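Local structure of FOKI restriction endonuclease (Planomicrobium okeanokoites, 2FOK) at residues S395-R398 with H399-Y403; S145-E148 with K149-I153. The protein binds a specific DNA sequence and, as a type IIS restriction endonuclease, cleaves the double strand at a distance from that site, using metal ions. All blocks are in the same frame, centred on the assembly; numbering follows the deposited sequence.

How the interactions relate
Each interaction is a local contact within its own continuous run of chain, and the two sit at opposite ends of their helices. Interaction 2 (145-153) starts helix 146-157 in the recognition part. Interaction 1 (395-403) closes helix 389-398 and leads into a loop of the cleavage part. They lie on opposite sides of the chain's centre, with their own centres about 48 Å apart, and share no element. Interaction 1 is partly buried, with a surface salt bridge beside a buried leucine pair. Interaction 2 lies at the surface. There an isoleucine pair runs along the helix, and a serine caps it. Interaction 1 ends its helix with backbone bonds, a weak one among them, and a water.

Interaction 1. Residues S395-R398 with H399-Y403; sequences SELR and HKLKY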
ATOM      1  N   SER A 395      -8.144  11.062  13.530  1.00 24.60           N
ATOM      2  CA  SER A 395      -7.952  10.977  14.961  1.00 25.55           C
ATOM      3  C   SER A 395      -9.279  10.974  15.696  1.00 26.82           C
ATOM      4  O   SER A 395      -9.483  10.171  16.606  1.00 28.55           O
ATOM      5  CB  SER A 395      -7.103  12.145  15.438  1.00 27.09           C
ATOM      6  OG  SER A 395      -6.092  11.689  16.325  1.00 42.92           O
ATOM      7  N   GLU A 396     -10.184  11.865  15.291  1.00 28.13           N
ATOM      8  CA  GLU A 396     -11.500  11.955  15.916  1.00 27.34           C
ATOM      9  C   GLU A 396     -12.253  10.642  15.823  1.00 24.70           C
ATOM     10  O   GLU A 396     -12.736  10.147  16.823  1.00 27.81           O
ATOM     11  CB  GLU A 396     -12.343  13.057  15.275  1.00 26.14           C
ATOM     12  CG  GLU A 396     -13.670  13.288  15.988  1.00 26.04           C
ATOM     13  CD  GLU A 396     -14.787  13.720  15.055  1.00 30.40           C
ATOM     14  OE1 GLU A 396     -14.486  14.332  14.004  1.00 31.68           O
ATOM     15  OE2 GLU A 396     -15.970  13.451  15.374  1.00 32.65           O
ATOM     16  N   LEU A 397     -12.313  10.067  14.626  1.00 27.28           N
ATOM     17  CA  LEU A 397     -13.028   8.814  14.389  1.00 26.40           C
ATOM     18  C   LEU A 397     -12.396   7.546  14.972  1.00 28.80           C
ATOM     19  O   LEU A 397     -13.081   6.532  15.158  1.00 23.31           O
ATOM     20  CB  LEU A 397     -13.253   8.636  12.883  1.00 24.78           C
ATOM     21  CG  LEU A 397     -14.132   9.685  12.181  1.00 22.17           C
ATOM     22  CD1 LEU A 397     -14.122   9.425  10.676  1.00 19.71           C
ATOM     23  CD2 LEU A 397     -15.556   9.622  12.715  1.00 14.63           C
ATOM     24  N   ARG A 398     -11.090   7.580  15.225  1.00 31.57           N
ATOM     25  CA  ARG A 398     -10.403   6.424  15.810  1.00 27.51           C
ATOM     26  C   ARG A 398     -10.739   6.411  17.294  1.00 26.70           C
ATOM     27  O   ARG A 398     -10.882   5.352  17.904  1.00 26.85           O
ATOM     28  CB  ARG A 398      -8.884   6.537  15.623  1.00 28.93           C
ATOM     29  CG  ARG A 398      -8.327   5.495  14.659  1.00 35.37           C
ATOM     30  CD  ARG A 398      -6.814   5.460  14.664  1.00 33.60           C
ATOM     31  NE  ARG A 398      -6.251   6.642  14.023  1.00 29.76           N
ATOM     32  CZ  ARG A 398      -5.848   6.681  12.763  1.00 28.36           C
ATOM     33  NH1 ARG A 398      -5.944   5.598  11.994  1.00 31.34           N
ATOM     34  NH2 ARG A 398      -5.338   7.801  12.276  1.00 32.23           N
ATOM     35  N   HIS A 399     -10.861   7.607  17.860  1.00 26.77           N
ATOM     36  CA  HIS A 399     -11.214   7.787  19.258  1.00 29.62           C
ATOM     37  C   HIS A 399     -12.699   8.154  19.303  1.00 36.55           C
ATOM     38  O   HIS A 399     -13.073   9.249  19.727  1.00 41.60           O
ATOM     39  CB  HIS A 399     -10.393   8.918  19.851  1.00 27.57           C
ATOM     40  CG  HIS A 399     -10.709   9.210  21.284  1.00 34.14           C
ATOM     41  ND1 HIS A 399     -10.219   8.448  22.323  1.00 35.61           N
ATOM     42  CD2 HIS A 399     -11.482  10.163  21.852  1.00 32.61           C
ATOM     43  CE1 HIS A 399     -10.676   8.921  23.468  1.00 33.63           C
ATOM     44  NE2 HIS A 399     -11.446   9.962  23.210  1.00 36.06           N
ATOM     45  N   LYS A 400     -13.547   7.247  18.844  1.00 34.74           N
ATOM     46  CA  LYS A 400     -14.979   7.510  18.825  1.00 36.39           C
ATOM     47  C   LYS A 400     -15.701   6.269  18.350  1.00 36.41           C
ATOM     48  O   LYS A 400     -16.671   5.840  18.957  1.00 38.10           O
ATOM     49  CB  LYS A 400     -15.289   8.676  17.882  1.00 39.38           C
ATOM     50  CG  LYS A 400     -16.659   9.282  18.082  1.00 40.31           C
ATOM     51  CD  LYS A 400     -17.186   9.921  16.811  1.00 43.21           C
ATOM     52  CE  LYS A 400     -17.563  11.371  17.059  1.00 45.90           C
ATOM     53  NZ  LYS A 400     -16.619  12.018  18.021  1.00 49.02           N
ATOM     54  N   LEU A 401     -15.215   5.700  17.251  1.00 36.15           N
ATOM     55  CA  LEU A 401     -15.801   4.489  16.693  1.00 37.16           C
ATOM     56  C   LEU A 401     -15.088   3.326  17.379  1.00 36.42           C
ATOM     57  O   LEU A 401     -14.001   2.929  16.978  1.00 37.02           O
ATOM     58  CB  LEU A 401     -15.589   4.448  15.168  1.00 34.41           C
ATOM     59  CG  LEU A 401     -15.990   5.677  14.320  1.00 33.60           C
ATOM     60  CD1 LEU A 401     -16.141   5.244  12.863  1.00 30.59           C
ATOM     61  CD2 LEU A 401     -17.303   6.308  14.818  1.00 30.93           C
ATOM     62  N   LYS A 402     -15.715   2.802  18.426  1.00 38.44           N
ATOM     63  CA  LYS A 402     -15.166   1.709  19.225  1.00 35.59           C
ATOM     64  C   LYS A 402     -15.387   0.313  18.660  1.00 34.87           C
ATOM     65  O   LYS A 402     -14.951  -0.668  19.253  1.00 34.25           O
ATOM     66  CB  LYS A 402     -15.739   1.778  20.646  1.00 33.88           C
ATOM     67  N   TYR A 403     -16.064   0.207  17.524  1.00 34.69           N
ATOM     68  CA  TYR A 403     -16.316  -1.105  16.941  1.00 29.60           C
ATOM     69  C   TYR A 403     -15.791  -1.241  15.521  1.00 26.72           C
ATOM     70  O   TYR A 403     -15.586  -2.347  15.031  1.00 27.25           O
ATOM     71  CB  TYR A 403     -17.816  -1.404  16.979  1.00 33.30           C
ATOM     72  CG  TYR A 403     -18.403  -1.266  18.362  1.00 30.64           C
ATOM     73  CD1 TYR A 403     -17.870  -1.978  19.436  1.00 38.61           C
ATOM     74  CD2 TYR A 403     -19.452  -0.381  18.613  1.00 31.95           C
ATOM     75  CE1 TYR A 403     -18.361  -1.809  20.726  1.00 35.75           C
ATOM     76  CE2 TYR A 403     -19.952  -0.205  19.903  1.00 28.51           C
ATOM     77  CZ  TYR A 403     -19.398  -0.921  20.948  1.00 33.90           C
ATOM     78  OH  TYR A 403     -19.872  -0.750  22.222  1.00 38.70           O
TER
HETATM   79  O   HOH W   1     -12.351   4.185  19.534  1.00 54.40           O
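Lys-400 folds back beside Glu-396, and the two side chains run side by side in the same direction. The CB of Lys-400 sits 3.1 Å from Glu-396 O, close over the last turn of the helix. CG then leaves anti to the backbone N (chi1 -163°), which carries the chain toward the glutamate. CD passes 4.4 Å from Leu-397 CD2, so the aliphatic part also brushes a leucine. The bend at chi3 brings CE to 3.1 Å from Glu-396 OE2, and the turn at chi4 folds NZ back to the same oxygen. NZ also lies 3.1 Å from Glu-396 OE2, in a salt bridge whose hydrogen bond is weak. The pair is four residues apart and sits on the exposed side.

The backbone beneath is held by two hydrogen bonds. His-399 N donates to Ser-395 O at 3.2 Å. Leu-401 N donates to Leu-397 O at 3.1 Å. Leu-397 CB and Leu-401 CG meet at 4.3 Å, and Leu-401 also rests on Leu-552 and Glu-556 of helix 548-560. A water bonds to Arg-398 O and makes weak bonds to Lys-400 N and Leu-401 O, bridging the end of the helix to the loop. His-406 NE2 also bonds to Arg-398 O.

Ser-395 OG bonds to Thr-343, and His-399 ND1 to Glu-342, both on helix 341-352. That helix belongs to the D3 region, and 395-403 to the cleavage domain. This is a helix C-terminus, with His-399 the first residue to leave helical angles and a glutamate-lysine bridge spaced i to i+4. It lies in the PD-(D/E)XK-type cleavage part, where that part meets the D3 region.

Interaction 2. Residues S145-E148 with K149-I153; sequences SAIE and KEILI
An N-capped helix start holds this contact, where Ile-147 meets Ile-151 one turn along helix 146-157. The helix belongs to the second recognition subdomain, of helix-turn-helix kinship. Ser-145 is the N-cap. Its OG accepts from Glu-148 N at 3.2 Å and also bonds to Ala-142 O. The carboxylate of Glu-148 turns back on the cap region. Its OE1 takes the N-H of Gly-144, while OE2 forms a salt bridge with Lys-21.

The helical bonds follow. Glu-150 N donates to Ala-146 O at 3.2 Å. Ile-151 N reaches Ile-147 O at 2.8 Å. Leu-152 N bonds to Glu-148 O at 2.9 Å.

Beside this backbone the two isoleucines lie side by side and point the same way. Ile-147 CG1, anti to the backbone N (chi1 -158°), and Ile-151 CG1, anti to the carbonyl carbon, bring the two CD1 methyls together. These methyls touch alongside, Ile-147 CD1 lying 3.7 Å from Ile-151 CD1. Ile-151 also packs on Ala-137 and Tyr-138 of helix 133-140. With an alanine at Ile-151, Ile-147 CD1 would probably lose its apolar neighbour, and a gap would be likely to open beside Tyr-138. Closer to the backbone, Ile-151 CG1 lies 3.4 Å from Ile-147 O.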
ATOM      1  N   SER A 145      29.672 -15.543  -6.595  1.00 33.85           N
ATOM      2  CA  SER A 145      30.426 -16.149  -5.512  1.00 32.34           C
ATOM      3  C   SER A 145      29.508 -16.422  -4.323  1.00 32.27           C
ATOM      4  O   SER A 145      28.358 -15.985  -4.299  1.00 28.27           O
ATOM      5  CB  SER A 145      31.574 -15.229  -5.094  1.00 32.01           C
ATOM      6  OG  SER A 145      31.085 -13.967  -4.678  1.00 33.48           O
ATOM      7  N   ALA A 146      30.021 -17.169  -3.347  1.00 35.13           N
ATOM      8  CA  ALA A 146      29.269 -17.497  -2.142  1.00 32.65           C
ATOM      9  C   ALA A 146      29.346 -16.333  -1.171  1.00 33.28           C
ATOM     10  O   ALA A 146      28.510 -16.212  -0.275  1.00 34.66           O
ATOM     11  CB  ALA A 146      29.840 -18.735  -1.491  1.00 30.33           C
ATOM     12  N   ILE A 147      30.361 -15.487  -1.348  1.00 31.42           N
ATOM     13  CA  ILE A 147      30.553 -14.331  -0.483  1.00 30.92           C
ATOM     14  C   ILE A 147      29.594 -13.194  -0.849  1.00 29.72           C
ATOM     15  O   ILE A 147      29.057 -12.521   0.031  1.00 30.31           O
ATOM     16  CB  ILE A 147      32.015 -13.843  -0.537  1.00 31.27           C
ATOM     17  CG1 ILE A 147      32.329 -13.041   0.723  1.00 34.57           C
ATOM     18  CG2 ILE A 147      32.266 -13.041  -1.805  1.00 34.24           C
ATOM     19  CD1 ILE A 147      32.565 -11.555   0.481  1.00 41.95           C
ATOM     20  N   GLU A 148      29.373 -12.987  -2.145  1.00 29.97           N
ATOM     21  CA  GLU A 148      28.449 -11.951  -2.611  1.00 29.22           C
ATOM     22  C   GLU A 148      27.047 -12.295  -2.096  1.00 27.53           C
ATOM     23  O   GLU A 148      26.283 -11.420  -1.701  1.00 26.96           O
ATOM     24  CB  GLU A 148      28.443 -11.906  -4.150  1.00 29.66           C
ATOM     25  CG  GLU A 148      27.363 -11.036  -4.764  1.00 25.42           C
ATOM     26  CD  GLU A 148      27.072 -11.395  -6.218  1.00 30.50           C
ATOM     27  OE1 GLU A 148      26.727 -12.568  -6.484  1.00 32.30           O
ATOM     28  OE2 GLU A 148      27.186 -10.508  -7.098  1.00 26.14           O
ATOM     29  N   LYS A 149      26.716 -13.580  -2.110  1.00 26.59           N
ATOM     30  CA  LYS A 149      25.415 -14.035  -1.650  1.00 26.94           C
ATOM     31  C   LYS A 149      25.302 -13.754  -0.167  1.00 29.08           C
ATOM     32  O   LYS A 149      24.258 -13.318   0.319  1.00 33.27           O
ATOM     33  CB  LYS A 149      25.263 -15.535  -1.906  1.00 22.97           C
ATOM     34  CG  LYS A 149      23.905 -16.086  -1.518  1.00 26.90           C
ATOM     35  CD  LYS A 149      23.644 -17.424  -2.180  1.00 27.31           C
ATOM     36  CE  LYS A 149      22.889 -18.351  -1.243  1.00 29.05           C
ATOM     37  NZ  LYS A 149      21.780 -19.043  -1.951  1.00 36.74           N
ATOM     38  N   GLU A 150      26.396 -14.016   0.543  1.00 29.07           N
ATOM     39  CA  GLU A 150      26.488 -13.801   1.978  1.00 28.16           C
ATOM     40  C   GLU A 150      26.204 -12.338   2.265  1.00 26.45           C
ATOM     41  O   GLU A 150      25.395 -12.009   3.126  1.00 27.66           O
ATOM     42  CB  GLU A 150      27.897 -14.151   2.462  1.00 35.91           C
ATOM     43  CG  GLU A 150      27.956 -14.999   3.723  1.00 43.06           C
ATOM     44  CD  GLU A 150      29.183 -14.702   4.588  1.00 46.83           C
ATOM     45  OE1 GLU A 150      30.284 -14.466   4.035  1.00 44.63           O
ATOM     46  OE2 GLU A 150      29.042 -14.712   5.831  1.00 48.66           O
ATOM     47  N   ILE A 151      26.890 -11.461   1.542  1.00 24.51           N
ATOM     48  CA  ILE A 151      26.714 -10.027   1.707  1.00 25.37           C
ATOM     49  C   ILE A 151      25.252  -9.631   1.466  1.00 25.66           C
ATOM     50  O   ILE A 151      24.678  -8.853   2.229  1.00 23.23           O
ATOM     51  CB  ILE A 151      27.648  -9.256   0.740  1.00 28.21           C
ATOM     52  CG1 ILE A 151      29.098  -9.375   1.224  1.00 27.80           C
ATOM     53  CG2 ILE A 151      27.256  -7.797   0.680  1.00 29.20           C
ATOM     54  CD1 ILE A 151      30.128  -8.782   0.273  1.00 25.82           C
ATOM     55  N   LEU A 152      24.645 -10.192   0.423  1.00 24.53           N
ATOM     56  CA  LEU A 152      23.256  -9.897   0.090  1.00 23.71           C
ATOM     57  C   LEU A 152      22.261 -10.302   1.175  1.00 23.45           C
ATOM     58  O   LEU A 152      21.389  -9.525   1.531  1.00 21.56           O
ATOM     59  CB  LEU A 152      22.888 -10.575  -1.220  1.00 21.84           C
ATOM     60  CG  LEU A 152      23.372  -9.825  -2.461  1.00 20.97           C
ATOM     61  CD1 LEU A 152      22.971 -10.587  -3.716  1.00 17.27           C
ATOM     62  CD2 LEU A 152      22.772  -8.426  -2.469  1.00 17.55           C
ATOM     63  N   ILE A 153      22.399 -11.515   1.700  1.00 25.04           N
ATOM     64  CA  ILE A 153      21.514 -12.018   2.754  1.00 22.40           C
ATOM     65  C   ILE A 153      21.666 -11.232   4.058  1.00 22.42           C
ATOM     66  O   ILE A 153      20.719 -11.104   4.840  1.00 22.81           O
ATOM     67  CB  ILE A 153      21.801 -13.520   3.031  1.00 25.98           C
ATOM     68  CG1 ILE A 153      21.221 -14.367   1.893  1.00 16.65           C
ATOM     69  CG2 ILE A 153      21.224 -13.932   4.395  1.00 16.24           C
ATOM     70  CD1 ILE A 153      21.187 -15.847   2.182  1.00 26.10           C
TER